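Local coordinates for protein 3,6-diketocamphane 1,6-monooxygenase (Pseudomonas putida, PDB 4UWM) that catalyses the FMNH2- and O2-dependent Baeyer-Villiger oxidation of a diketocamphane to a lactone, supporting growth on (-)-camphor as sole carbon source, at residues F9-R14 / R20-W25; M41-H46 / E52-P57; S225-L230 / N332-A337. All blocks are in the same frame, centred on the assembly; numbering follows the deposited sequence. Where two conformers were deposited one is given.

Contact 1 (F9-R14 / R20-W25); sequences FHPYMR and RQTFDW. With FMN (flavin mononucleotide), chain C.
With CG anti to the backbone N in both Phe9 (chi1 -162°) and Trp25 (chi1 178°), the two rings are brought together between the 9-14 loop and the 20-25 helix. Phe9 arrives edge first, its CE1 lying 3.6 Å from Trp25 CD1. The planes stand 56° apart, an oblique pairing. Met13 enters beside them on a chain bent at chi2 and chi3, which tucks SD against the indole at 3.6 Å from Trp25 CD1 in a Met-aromatic contact. One carbon of the pyrrole ring is thus shared by a benzene edge and a sulfur. Higher up the same methionine, CG rests 3.6 Å from Thr22 OG1, a hydroxyl whose main polar partner is Ser18 O, while CE lies against the Thr22 backbone.

Pro11, which follows a cis peptide bond, folds back over Phe9, with CB 3.8 Å above the middle of its ring. His10, on the other hand, turns to the flavin and donates from NE2 to FMN N5 at 2.8 Å, its ND1 meeting Glu347 OE1. The loop links strand 4-9 to helix 19-35 in a beta-alpha unit of the barrel, with Phe9 bonded through its backbone to Ser44 beyond strand 40-43 and touching Leu60 of helix 57-65.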
loop_
_atom_site.group_PDB
_atom_site.type_symbol
_atom_site.label_atom_id
_atom_site.label_comp_id
_atom_site.label_asym_id
_atom_site.label_seq_id
_atom_site.Cartn_x
_atom_site.Cartn_y
_atom_site.Cartn_z
ATOM N N PHE A 9 10.156 -13.102 3.996
ATOM C CA PHE A 9 10.697 -11.845 4.512
ATOM C C PHE A 9 9.771 -11.401 5.634
ATOM O O PHE A 9 8.773 -10.674 5.413
ATOM C CB PHE A 9 10.713 -10.841 3.368
ATOM C CG PHE A 9 11.604 -9.642 3.581
ATOM C CD1 PHE A 9 12.992 -9.761 3.573
ATOM C CD2 PHE A 9 11.044 -8.372 3.696
ATOM C CE1 PHE A 9 13.797 -8.629 3.731
ATOM C CE2 PHE A 9 11.825 -7.250 3.855
ATOM C CZ PHE A 9 13.208 -7.373 3.886
ATOM N N HIS A 10 10.100 -11.832 6.845
ATOM C CA HIS A 10 9.284 -11.510 8.012
ATOM C C HIS A 10 9.013 -10.041 8.344
ATOM O O HIS A 10 7.877 -9.710 8.692
ATOM C CB HIS A 10 9.680 -12.303 9.253
ATOM C CG HIS A 10 9.030 -13.636 9.307
ATOM N ND1 HIS A 10 9.645 -14.782 8.857
ATOM C CD2 HIS A 10 7.786 -14.003 9.698
ATOM C CE1 HIS A 10 8.817 -15.802 8.990
ATOM N NE2 HIS A 10 7.684 -15.357 9.498
ATOM N N PRO A 11 10.019 -9.172 8.303
ATOM C CA PRO A 11 11.433 -9.523 8.190
ATOM C C PRO A 11 12.018 -9.769 9.583
ATOM O O PRO A 11 11.265 -9.809 10.569
ATOM C CB PRO A 11 12.031 -8.264 7.600
ATOM C CG PRO A 11 11.224 -7.181 8.238
ATOM C CD PRO A 11 9.809 -7.718 8.282
ATOM N N TYR A 12 13.334 -9.966 9.667
ATOM C CA TYR A 12 14.016 -9.906 10.964
ATOM C C TYR A 12 15.123 -8.849 10.866
ATOM O O TYR A 12 16.285 -9.172 10.581
ATOM C CB TYR A 12 14.610 -11.273 11.361
ATOM C CG TYR A 12 13.560 -12.329 11.664
ATOM C CD1 TYR A 12 12.748 -12.217 12.796
ATOM C CD2 TYR A 12 13.377 -13.431 10.828
ATOM C CE1 TYR A 12 11.774 -13.165 13.077
ATOM C CE2 TYR A 12 12.398 -14.388 11.111
ATOM C CZ TYR A 12 11.612 -14.246 12.242
ATOM O OH TYR A 12 10.639 -15.167 12.564
ATOM N N MET A 13 14.736 -7.600 11.061
ATOM C CA MET A 13 15.648 -6.467 10.943
ATOM C C MET A 13 16.196 -6.155 12.323
ATOM O O MET A 13 15.425 -6.054 13.282
ATOM C CB MET A 13 14.939 -5.212 10.407
ATOM C CG MET A 13 14.324 -5.289 9.009
ATOM S SD MET A 13 15.489 -5.761 7.698
ATOM C CE MET A 13 16.535 -4.330 7.590
ATOM N N ARG A 14 17.518 -5.949 12.432
ATOM C CA ARG A 14 18.132 -5.569 13.718
ATOM C C ARG A 14 17.448 -4.357 14.324
ATOM O O ARG A 14 17.191 -3.368 13.626
ATOM C CB ARG A 14 19.631 -5.250 13.566
ATOM C CG ARG A 14 20.525 -6.430 13.258
ATOM C CD ARG A 14 21.970 -6.121 13.644
ATOM N NE ARG A 14 22.487 -4.921 12.988
ATOM C CZ ARG A 14 22.992 -4.890 11.754
ATOM N NH1 ARG A 14 23.047 -5.997 11.028
ATOM N NH2 ARG A 14 23.434 -3.742 11.239
ATOM N N ARG A 20 13.177 3.387 6.156
ATOM C CA ARG A 20 13.768 3.472 4.822
ATOM C C ARG A 20 14.744 2.336 4.510
ATOM O O ARG A 20 14.726 1.790 3.404
ATOM C CB ARG A 20 14.409 4.852 4.558
ATOM C CG ARG A 20 14.799 5.071 3.101
ATOM C CD ARG A 20 15.536 6.404 2.935
ATOM N NE ARG A 20 15.541 6.833 1.539
ATOM C CZ ARG A 20 16.360 6.354 0.606
ATOM N NH1 ARG A 20 17.263 5.432 0.911
ATOM N NH2 ARG A 20 16.280 6.801 -0.640
ATOM N N GLN A 21 15.593 1.988 5.476
ATOM C CA GLN A 21 16.565 0.908 5.291
ATOM C C GLN A 21 15.848 -0.434 5.100
ATOM O O GLN A 21 16.240 -1.240 4.268
ATOM C CB GLN A 21 17.495 0.810 6.505
ATOM C CG GLN A 21 18.522 1.938 6.646
ATOM C CD GLN A 21 19.246 1.853 7.987
ATOM O OE1 GLN A 21 18.638 1.643 9.049
ATOM N NE2 GLN A 21 20.562 2.002 7.939
ATOM N N THR A 22 14.801 -0.658 5.881
ATOM C CA THR A 22 14.044 -1.910 5.814
ATOM C C THR A 22 13.422 -2.048 4.426
ATOM O O THR A 22 13.465 -3.117 3.807
ATOM C CB THR A 22 12.961 -1.911 6.918
ATOM O OG1 THR A 22 13.604 -1.850 8.189
ATOM C CG2 THR A 22 12.064 -3.154 6.874
ATOM N N PHE A 23 12.809 -0.962 3.971
ATOM C CA PHE A 23 12.129 -0.910 2.667
ATOM C C PHE A 23 13.127 -1.130 1.523
ATOM O O PHE A 23 12.896 -1.958 0.630
ATOM C CB PHE A 23 11.346 0.405 2.543
ATOM C CG PHE A 23 10.189 0.348 1.566
ATOM C CD1 PHE A 23 9.045 -0.382 1.876
ATOM C CD2 PHE A 23 10.241 1.051 0.351
ATOM C CE1 PHE A 23 7.965 -0.415 0.996
ATOM C CE2 PHE A 23 9.178 1.016 -0.536
ATOM C CZ PHE A 23 8.038 0.265 -0.213
ATOM N N ASP A 24 14.281 -0.460 1.601
ATOM C CA ASP A 24 15.373 -0.641 0.635
ATOM C C ASP A 24 15.866 -2.095 0.568
ATOM O O ASP A 24 15.988 -2.668 -0.522
ATOM C CB ASP A 24 16.529 0.333 0.963
ATOM C CG ASP A 24 17.537 0.477 -0.195
ATOM O OD1 ASP A 24 17.149 0.407 -1.386
ATOM O OD2 ASP A 24 18.726 0.678 0.107
ATOM N N TRP A 25 16.100 -2.702 1.728
ATOM C CA TRP A 25 16.506 -4.102 1.805
ATOM C C TRP A 25 15.457 -5.059 1.193
ATOM O O TRP A 25 15.800 -6.008 0.458
ATOM C CB TRP A 25 16.812 -4.473 3.269
ATOM C CG TRP A 25 17.220 -5.947 3.515
ATOM C CD1 TRP A 25 16.758 -6.776 4.505
ATOM C CD2 TRP A 25 18.208 -6.699 2.803
ATOM N NE1 TRP A 25 17.371 -8.012 4.417
ATOM C CE2 TRP A 25 18.261 -7.984 3.380
ATOM C CE3 TRP A 25 19.039 -6.417 1.706
ATOM C CZ2 TRP A 25 19.140 -8.991 2.915
ATOM C CZ3 TRP A 25 19.901 -7.425 1.233
ATOM C CH2 TRP A 25 19.939 -8.695 1.844
HETATM N N1 FMN C . 2.041 -16.464 10.650
HETATM C C2 FMN C . 1.945 -15.933 9.396
HETATM O O2 FMN C . 0.819 -15.667 8.927
HETATM N N3 FMN C . 3.022 -15.685 8.627
HETATM C C4 FMN C . 4.269 -15.942 9.041
HETATM O O4 FMN C . 5.231 -15.694 8.286
HETATM C C4A FMN C . 4.471 -16.520 10.400
HETATM N N5 FMN C . 5.699 -16.801 10.893
HETATM C C5A FMN C . 5.862 -17.328 12.133
HETATM C C6 FMN C . 7.146 -17.610 12.607
HETATM C C7 FMN C . 7.334 -18.152 13.879
HETATM C C7M FMN C . 8.728 -18.449 14.372
HETATM C C8 FMN C . 6.143 -18.428 14.735
HETATM C C8M FMN C . 6.285 -19.011 16.114
HETATM C C9 FMN C . 4.864 -18.149 14.264
HETATM C C9A FMN C . 4.670 -17.610 12.994
HETATM N N10 FMN C . 3.366 -17.328 12.507
HETATM C C10 FMN C . 3.242 -16.774 11.205
HETATM C "C1'" FMN C . 2.179 -17.579 13.345
HETATM C "C2'" FMN C . 1.533 -18.920 13.029
HETATM O "O2'" FMN C . 1.393 -19.022 11.613
HETATM C "C3'" FMN C . 0.163 -19.033 13.691
HETATM O "O3'" FMN C . 0.322 -19.681 14.960
HETATM C "C4'" FMN C . -0.814 -19.797 12.794
HETATM O "O4'" FMN C . -1.315 -18.936 11.762
HETATM C "C5'" FMN C . -1.977 -20.420 13.557
HETATM O "O5'" FMN C . -1.584 -21.762 13.811
HETATM P P FMN C . -2.586 -22.913 14.295
HETATM O O1P FMN C . -3.892 -22.703 13.597
HETATM O O2P FMN C . -1.836 -24.123 13.822
HETATM O O3P FMN C . -2.630 -22.724 15.786
#

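Contact 2 (M41-H46 / E52-P57); sequences MMISEH and ENIPNP
Residues 41-46 and 52-57 form a buried loop closure at the end of strand 40-43: the chain leaves the strand, turns, and comes back past it before helix 57-65, so that His46 lies beside Ile54 and Pro55. The loop leaving the strand also carries Ser44, whose OG is bonded to FMN O4 and to Met76 O. A single direct hydrogen bond fixes the return, His46 N to Ile54 O at 3.0 Å, nearly straight at 163° but with the donor lifted 37° out of the carbonyl plane. Two CA-H...O contacts accompany it. Glu45 CA approaches the same Ile54 O at 3.3 Å, and Pro55 CA, in a more bent approach, comes within 3.2 Å of His46 O.

The imidazole of His46 is set by a chi1 of -55°, CG anti to the carbonyl carbon, which lays one ring face against Glu52. CB of that glutamate sits over the ring centre, 3.6 Å from the centroid, in a CH-pi contact, while its bent chain carries the carboxylate off to Tyr284 OH. One water joins the loops again, 2.9 Å from His46 ND1 and accepting from Ile54 N at 3.0 Å. An alanine in place of His46 would probably leave this water without its side-chain anchor and Glu52 CB without a ring to rest on.

Nearer the strand the contact turns apolar: Pro57 CB meets Ile43 CG2 at 3.6 Å. The proline ring also crosses Glu45 at an angle, Pro57 CD being 3.5 Å from Glu45 OE1, which is bonded to His78 ND1. Pro57 packs on strand 72-79, Ile43 and Ile54 on Leu60 of helix 57-65, and, in the second subunit, Ile54 on Trp94 and Pro55 on Thr90.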
loop_
_atom_site.group_PDB
_atom_site.type_symbol
_atom_site.label_atom_id
_atom_site.label_comp_id
_atom_site.label_asym_id
_atom_site.label_seq_id
_atom_site.Cartn_x
_atom_site.Cartn_y
_atom_site.Cartn_z
ATOM N N MET A 41 8.179 -14.691 -3.233
ATOM C CA MET A 41 8.629 -13.987 -2.040
ATOM C C MET A 41 7.419 -13.673 -1.177
ATOM O O MET A 41 6.510 -13.004 -1.636
ATOM C CB MET A 41 9.374 -12.709 -2.424
ATOM C CG MET A 41 9.866 -11.894 -1.218
ATOM S SD MET A 41 10.652 -10.391 -1.815
ATOM C CE MET A 41 11.248 -9.654 -0.277
ATOM N N MET A 42 7.407 -14.213 0.035
ATOM C CA MET A 42 6.356 -13.979 1.027
ATOM C C MET A 42 6.806 -12.831 1.937
ATOM O O MET A 42 7.969 -12.802 2.362
ATOM C CB MET A 42 6.125 -15.243 1.869
ATOM C CG MET A 42 5.504 -16.403 1.072
ATOM S SD MET A 42 5.314 -17.884 2.091
ATOM C CE MET A 42 4.801 -19.088 0.847
ATOM N N ILE A 43 5.896 -11.894 2.242
ATOM C CA ILE A 43 6.230 -10.752 3.125
ATOM C C ILE A 43 5.203 -10.651 4.221
ATOM O O ILE A 43 4.004 -10.529 3.931
ATOM C CB ILE A 43 6.347 -9.431 2.332
ATOM C CG1 ILE A 43 7.322 -9.629 1.171
ATOM C CG2 ILE A 43 6.768 -8.267 3.254
ATOM C CD1 ILE A 43 7.270 -8.615 0.059
ATOM N N SER A 44 5.660 -10.697 5.468
ATOM C CA SER A 44 4.756 -10.721 6.616
ATOM C C SER A 44 4.258 -9.331 7.040
ATOM O O SER A 44 4.722 -8.318 6.535
ATOM C CB SER A 44 5.375 -11.461 7.804
ATOM O OG SER A 44 5.707 -12.792 7.442
ATOM N N GLU A 45 3.316 -9.328 7.982
ATOM C CA GLU A 45 2.625 -8.128 8.451
ATOM C C GLU A 45 2.519 -8.101 9.970
ATOM O O GLU A 45 1.939 -9.025 10.582
ATOM C CB GLU A 45 1.218 -8.074 7.805
ATOM C CG GLU A 45 0.304 -6.935 8.279
ATOM C CD GLU A 45 -1.041 -6.952 7.537
ATOM O OE1 GLU A 45 -1.030 -6.877 6.297
ATOM O OE2 GLU A 45 -2.105 -7.078 8.184
ATOM N N HIS A 46 3.081 -7.057 10.586
ATOM C CA HIS A 46 3.002 -6.854 12.037
ATOM C C HIS A 46 2.953 -5.359 12.302
ATOM O O HIS A 46 3.733 -4.622 11.704
ATOM C CB HIS A 46 4.240 -7.396 12.759
ATOM C CG HIS A 46 4.539 -8.839 12.490
ATOM N ND1 HIS A 46 5.080 -9.284 11.297
ATOM C CD2 HIS A 46 4.427 -9.934 13.288
ATOM C CE1 HIS A 46 5.264 -10.596 11.367
ATOM N NE2 HIS A 46 4.858 -11.012 12.557
ATOM N N GLU A 52 10.193 -7.707 13.432
ATOM C CA GLU A 52 9.283 -7.955 12.321
ATOM C C GLU A 52 8.550 -6.636 12.082
ATOM O O GLU A 52 7.482 -6.396 12.631
ATOM C CB GLU A 52 8.317 -9.097 12.656
ATOM C CG GLU A 52 9.004 -10.368 13.181
ATOM C CD GLU A 52 9.182 -10.425 14.697
ATOM O OE1 GLU A 52 9.098 -9.387 15.376
ATOM O OE2 GLU A 52 9.451 -11.542 15.221
ATOM N N ASN A 53 9.162 -5.768 11.287
ATOM C CA ASN A 53 8.791 -4.351 11.309
ATOM C C ASN A 53 8.117 -3.853 10.024
ATOM O O ASN A 53 8.312 -2.706 9.634
ATOM C CB ASN A 53 10.027 -3.491 11.673
ATOM C CG ASN A 53 11.142 -3.610 10.656
ATOM O OD1 ASN A 53 11.099 -4.468 9.787
ATOM N ND2 ASN A 53 12.143 -2.719 10.737
ATOM N N ILE A 54 7.333 -4.713 9.366
ATOM C CA ILE A 54 6.596 -4.277 8.180
ATOM C C ILE A 54 5.089 -4.383 8.464
ATOM O O ILE A 54 4.566 -5.495 8.530
ATOM C CB ILE A 54 7.022 -5.073 6.896
ATOM C CG1 ILE A 54 8.455 -4.669 6.471
ATOM C CG2 ILE A 54 6.040 -4.848 5.733
ATOM C CD1 ILE A 54 9.000 -5.477 5.294
ATOM N N PRO A 55 4.391 -3.233 8.626
ATOM C CA PRO A 55 2.950 -3.271 8.906
ATOM C C PRO A 55 2.106 -3.313 7.636
ATOM O O PRO A 55 0.875 -3.482 7.707
ATOM C CB PRO A 55 2.698 -1.941 9.651
ATOM C CG PRO A 55 3.718 -1.013 9.087
ATOM C CD PRO A 55 4.947 -1.869 8.795
ATOM N N ASN A 56 2.746 -3.109 6.480
ATOM C CA ASN A 56 2.024 -3.077 5.210
ATOM C C ASN A 56 2.828 -3.762 4.089
ATOM O O ASN A 56 3.450 -3.091 3.277
ATOM C CB ASN A 56 1.696 -1.620 4.798
ATOM C CG ASN A 56 0.650 -0.966 5.686
ATOM O OD1 ASN A 56 0.988 -0.356 6.717
ATOM N ND2 ASN A 56 -0.620 -1.038 5.273
ATOM N N PRO A 57 2.818 -5.109 4.044
ATOM C CA PRO A 57 3.606 -5.830 3.046
ATOM C C PRO A 57 3.244 -5.436 1.617
ATOM O O PRO A 57 4.101 -5.512 0.742
ATOM C CB PRO A 57 3.259 -7.311 3.317
ATOM C CG PRO A 57 1.990 -7.279 4.156
ATOM C CD PRO A 57 2.158 -6.036 4.991
HETATM O O HOH W 1 6.385 -7.577 9.404
#

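Contact 3 (S225-L230 / N332-A337); sequences SGLDAL and NALFEA
Leu227 and Leu334 meet through methyl groups alone, and no flat group has a face or an edge in the contact. The aromatic ring of the 332-337 helix, Phe335, is turned to other company, where it forms an edge-to-face pair with Trp341. What remains across the gap is a small aliphatic junction. CD2 of Leu227 makes both close approaches, lying 3.5 Å from Leu334 CD2, tighter than carbon atoms usually approach, and 4.1 Å from Ala337 CB.

Leu334 and Ala337 are three residues apart, so they project from successive turns of one helix and present two methyls to the single branch of Leu227. The two leucine side chains cross at a slant. In Leu334, chi1 of -73° puts CG beside the backbone N, and CD2 then leans nearer to the other helix than the root of the side chain would suggest. At the nearest backbone approach, Leu227 CA and Ala337 CA are 7.5 Å apart, and no hydrogen bond crosses between the segments. With only 128 Å² buried, this is a light touch near the protein surface.

Gly226 occupies the N-cap position of helix 227-244, and Leu230 N bonds to Gly226 O at 3.2 Å. Around the first turn, Leu227 N is bonded to Asp301 OD2 and Asp228 pairs with Lys300, while Leu227 and Leu230 both touch Thr338. Apolar contact of this sort, side chain to side chain between helices that each follow a parallel strand, is characteristic of the helical layer of a TIM barrel, the fold of the luciferase-like monooxygenases.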
loop_
_atom_site.group_PDB
_atom_site.type_symbol
_atom_site.label_atom_id
_atom_site.label_comp_id
_atom_site.label_asym_id
_atom_site.label_seq_id
_atom_site.Cartn_x
_atom_site.Cartn_y
_atom_site.Cartn_z
ATOM N N SER A 225 9.247 -27.159 12.415
ATOM C CA SER A 225 9.393 -27.218 13.863
ATOM C C SER A 225 9.690 -28.636 14.372
ATOM O O SER A 225 9.557 -28.905 15.564
ATOM C CB SER A 225 8.149 -26.630 14.547
ATOM O OG SER A 225 7.054 -27.521 14.478
ATOM N N GLY A 226 10.106 -29.522 13.465
ATOM C CA GLY A 226 10.352 -30.933 13.792
ATOM C C GLY A 226 9.615 -31.883 12.856
ATOM O O GLY A 226 8.623 -31.498 12.222
ATOM N N LEU A 227 10.097 -33.126 12.771
ATOM C CA LEU A 227 9.560 -34.122 11.833
ATOM C C LEU A 227 8.107 -34.506 12.116
ATOM O O LEU A 227 7.311 -34.668 11.189
ATOM C CB LEU A 227 10.428 -35.388 11.821
ATOM C CG LEU A 227 11.884 -35.331 11.345
ATOM C CD1 LEU A 227 12.576 -36.661 11.617
ATOM C CD2 LEU A 227 11.968 -34.979 9.867
ATOM N N ASP A 228 7.769 -34.652 13.394
ATOM C CA ASP A 228 6.432 -35.088 13.785
ATOM C C ASP A 228 5.372 -34.067 13.390
ATOM O O ASP A 228 4.383 -34.418 12.738
ATOM C CB ASP A 228 6.364 -35.392 15.289
ATOM C CG ASP A 228 7.198 -36.610 15.682
ATOM O OD1 ASP A 228 7.362 -37.534 14.852
ATOM O OD2 ASP A 228 7.689 -36.637 16.829
ATOM N N ALA A 229 5.599 -32.806 13.769
ATOM C CA ALA A 229 4.683 -31.713 13.424
ATOM C C ALA A 229 4.537 -31.581 11.922
ATOM O O ALA A 229 3.430 -31.367 11.434
ATOM C CB ALA A 229 5.130 -30.391 14.046
ATOM N N LEU A 230 5.636 -31.726 11.183
ATOM C CA LEU A 230 5.557 -31.598 9.739
ATOM C C LEU A 230 4.642 -32.677 9.162
ATOM O O LEU A 230 3.791 -32.410 8.305
ATOM C CB LEU A 230 6.949 -31.616 9.088
ATOM C CG LEU A 230 6.969 -31.263 7.592
ATOM C CD1 LEU A 230 6.351 -29.890 7.324
ATOM C CD2 LEU A 230 8.372 -31.340 7.004
ATOM N N ASN A 332 17.085 -34.373 1.173
ATOM C CA ASN A 332 16.703 -35.746 0.815
ATOM C C ASN A 332 16.290 -36.594 2.022
ATOM O O ASN A 332 15.243 -37.258 1.983
ATOM C CB ASN A 332 17.818 -36.428 0.029
ATOM C CG ASN A 332 17.975 -35.861 -1.364
ATOM O OD1 ASN A 332 17.006 -35.746 -2.114
ATOM N ND2 ASN A 332 19.201 -35.514 -1.724
ATOM N N ALA A 333 17.094 -36.541 3.087
ATOM C CA ALA A 333 16.757 -37.181 4.358
ATOM C C ALA A 333 15.386 -36.749 4.877
ATOM O O ALA A 333 14.587 -37.587 5.296
ATOM C CB ALA A 333 17.833 -36.923 5.403
ATOM N N LEU A 334 15.105 -35.444 4.835
ATOM C CA LEU A 334 13.799 -34.933 5.260
ATOM C C LEU A 334 12.684 -35.437 4.370
ATOM O O LEU A 334 11.621 -35.820 4.868
ATOM C CB LEU A 334 13.778 -33.402 5.303
ATOM C CG LEU A 334 14.546 -32.768 6.451
ATOM C CD1 LEU A 334 14.891 -31.330 6.106
ATOM C CD2 LEU A 334 13.733 -32.859 7.734
ATOM N N PHE A 335 12.935 -35.436 3.061
ATOM C CA PHE A 335 11.971 -35.917 2.070
ATOM C C PHE A 335 11.629 -37.386 2.269
ATOM O O PHE A 335 10.457 -37.764 2.206
ATOM C CB PHE A 335 12.479 -35.671 0.653
ATOM C CG PHE A 335 12.004 -34.369 0.049
ATOM C CD1 PHE A 335 12.176 -33.159 0.722
ATOM C CD2 PHE A 335 11.399 -34.351 -1.204
ATOM C CE1 PHE A 335 11.744 -31.969 0.162
ATOM C CE2 PHE A 335 10.968 -33.163 -1.770
ATOM C CZ PHE A 335 11.146 -31.971 -1.086
ATOM N N GLU A 336 12.654 -38.205 2.507
ATOM C CA GLU A 336 12.443 -39.620 2.811
ATOM C C GLU A 336 11.657 -39.784 4.108
ATOM O O GLU A 336 10.793 -40.654 4.209
ATOM C CB GLU A 336 13.774 -40.372 2.889
ATOM C CG GLU A 336 14.330 -40.784 1.535
ATOM C CD GLU A 336 13.294 -41.469 0.663
ATOM O OE1 GLU A 336 12.249 -40.849 0.379
ATOM O OE2 GLU A 336 13.524 -42.626 0.260
ATOM N N ALA A 337 11.933 -38.927 5.089
ATOM C CA ALA A 337 11.277 -39.026 6.391
ATOM C C ALA A 337 9.826 -38.518 6.443
ATOM O O ALA A 337 9.046 -38.990 7.274
ATOM C CB ALA A 337 12.123 -38.353 7.464
#

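In the fold
Contacts 1 and 2 are neighbours, their centres 9 Å apart, on successive beta-alpha units. They are tied directly: Phe9 N lies 2.7 Å from Met42 O, a probable hydrogen bond between adjacent parallel strands, and Thr22 OG1 lies 3.1 Å from Asn53 ND2, probably another. Each supplies one hydrogen-bonding partner to the flavin, His10 from contact 1 and Ser44 from contact 2. Both also reach the second subunit. Contact 3 stands apart, its centre 30 Å from that of contact 1 and 27 Å from that of contact 2. It joins two helices farther round the barrel, with the Leu227 side chain about 9 Å from that of Tyr205, an FMN-binding residue.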